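Side-chain contact in PrgX (Enterococcus faecalis, PDB 2AWI), which serves as the receptor for the peptide sex pheromone cCF10 in regulating conjugation and, as a repressor with a helix-turn-helix domain, probably binds DNA: residues 289-292 and 293-297. The protein carries 1 engineered substitution. Numbering follows the deposited sequence.
Sequences FTPP and KEVTM
Pro291 and Pro292 meet Val295 and Thr296 in a local contact at the start of helix 293-300, where an extended, proline-rich loop turns into the last modelled helix of the chain. It is a worked example of how a helix begins: the residue in the N-cap position is Pro292, whose own ring offers no side-chain acceptor for the first-turn N-H groups, unlike the usual Ser, Thr or Asp. The first backbone link of the helix is weak, Thr296 N reaching Pro292 O at 3.4 Å, and the position of that oxygen is not secure.

Pro291 makes the closer apolar contacts with the first turn. Pro291 CB lies 3.2 Å from Val295 CG2, closer than usual, though that methyl is also modelled too near Pro292 O, so the tightness is doubtful. Pro291 CG meets Thr296 CG2 at 3.4 Å, the proline and threonine side chains crossing nearly at right angles. Pro292 adds a looser touch, Pro292 CD being 4.0 Å from Val295 CG2. With chi1 at -57°, Val295 places CG2 between its backbone N and carbonyl carbon, the branch that faces both prolines.

The two branches of Thr296 have separate tasks. Thr296 OG1 donates to Lys293 O at 2.7 Å, approaching from above the carbonyl plane with a C=O...OG1 angle of 114°. With chi1 at 51°, OG1 can reach back along the helix while CG2, anti to the carbonyl carbon, faces Pro291.

On the same chain, Tyr254 and Val258 of helix 251-266 pack against Pro292, and Tyr254 also touches Pro291. Helix 270-286 contributes Ser284 beside Pro291 and Leu280 beside Val295, while carboxylate oxygen OD2 of Asp252 of the second subunit accepts the helix's first N-H, that of Lys293, tying this helix start to the subunit interface.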
loop_
_atom_site.group_PDB
_atom_site.type_symbol
_atom_site.label_atom_id
_atom_site.label_comp_id
_atom_site.label_asym_id
_atom_site.label_seq_id
_atom_site.Cartn_x
_atom_site.Cartn_y
_atom_site.Cartn_z
ATOM N N PHE A 289 9.587 14.147 -12.377
ATOM C CA PHE A 289 9.078 13.434 -11.211
ATOM C C PHE A 289 9.945 12.202 -10.997
ATOM O O PHE A 289 10.317 11.525 -11.955
ATOM C CB PHE A 289 7.635 12.974 -11.434
ATOM C CG PHE A 289 6.600 13.869 -10.814
ATOM C CD1 PHE A 289 6.148 15.004 -11.482
ATOM C CD2 PHE A 289 6.061 13.563 -9.566
ATOM C CE1 PHE A 289 5.168 15.822 -10.917
ATOM C CE2 PHE A 289 5.083 14.370 -8.991
ATOM C CZ PHE A 289 4.634 15.503 -9.668
ATOM N N THR A 290 10.280 11.914 -9.745
ATOM C CA THR A 290 11.077 10.731 -9.439
ATOM C C THR A 290 10.078 9.605 -9.157
ATOM O O THR A 290 9.299 9.679 -8.204
ATOM C CB THR A 290 11.953 10.945 -8.190
ATOM O OG1 THR A 290 12.689 12.167 -8.323
ATOM C CG2 THR A 290 12.931 9.793 -8.026
ATOM N N PRO A 291 10.083 8.549 -9.986
ATOM C CA PRO A 291 9.152 7.435 -9.785
ATOM C C PRO A 291 9.419 6.707 -8.471
ATOM O O PRO A 291 10.510 6.810 -7.911
ATOM C CB PRO A 291 9.400 6.561 -11.009
ATOM C CG PRO A 291 10.867 6.744 -11.239
ATOM C CD PRO A 291 11.057 8.235 -11.047
ATOM N N PRO A 292 8.418 5.976 -7.957
ATOM C CA PRO A 292 8.512 5.219 -6.704
ATOM C C PRO A 292 9.732 4.304 -6.592
ATOM O O PRO A 292 10.287 3.857 -7.593
ATOM C CB PRO A 292 7.202 4.440 -6.682
ATOM C CG PRO A 292 6.255 5.409 -7.298
ATOM C CD PRO A 292 7.044 5.915 -8.490
ATOM N N LYS A 293 10.135 4.040 -5.354
ATOM C CA LYS A 293 11.278 3.183 -5.057
ATOM C C LYS A 293 11.190 1.905 -5.877
ATOM O O LYS A 293 12.152 1.489 -6.525
ATOM C CB LYS A 293 11.289 2.828 -3.562
ATOM C CG LYS A 293 10.114 1.948 -3.091
ATOM C CD LYS A 293 8.752 2.599 -3.346
ATOM C CE LYS A 293 7.592 1.698 -2.926
ATOM N NZ LYS A 293 6.266 2.345 -3.148
ATOM N N GLU A 294 10.010 1.299 -5.825
ATOM C CA GLU A 294 9.696 0.067 -6.529
ATOM C C GLU A 294 10.220 0.070 -7.961
ATOM O O GLU A 294 11.204 -0.603 -8.274
ATOM C CB GLU A 294 8.178 -0.119 -6.526
ATOM C CG GLU A 294 7.658 -1.246 -7.385
ATOM C CD GLU A 294 6.144 -1.247 -7.447
ATOM O OE1 GLU A 294 5.510 -1.338 -6.373
ATOM O OE2 GLU A 294 5.590 -1.152 -8.567
ATOM N N VAL A 295 9.554 0.841 -8.818
ATOM C CA VAL A 295 9.906 0.943 -10.231
ATOM C C VAL A 295 11.395 1.143 -10.530
ATOM O O VAL A 295 11.949 0.477 -11.407
ATOM C CB VAL A 295 9.110 2.081 -10.911
ATOM C CG1 VAL A 295 7.621 1.850 -10.738
ATOM C CG2 VAL A 295 9.505 3.417 -10.318
ATOM N N THR A 296 12.044 2.051 -9.808
ATOM C CA THR A 296 13.460 2.325 -10.037
ATOM C C THR A 296 14.394 1.162 -9.706
ATOM O O THR A 296 15.505 1.089 -10.229
ATOM C CB THR A 296 13.917 3.566 -9.249
ATOM O OG1 THR A 296 13.532 3.432 -7.875
ATOM C CG2 THR A 296 13.292 4.820 -9.836
ATOM N N MET A 297 13.950 0.251 -8.846
ATOM C CA MET A 297 14.781 -0.892 -8.485
ATOM C C MET A 297 14.806 -1.873 -9.655
ATOM O O MET A 297 15.846 -2.448 -9.976
ATOM C CB MET A 297 14.229 -1.584 -7.237
ATOM C CG MET A 297 15.250 -2.449 -6.506
ATOM S SD MET A 297 16.664 -1.481 -5.884
ATOM C CE MET A 297 18.013 -2.159 -6.875
#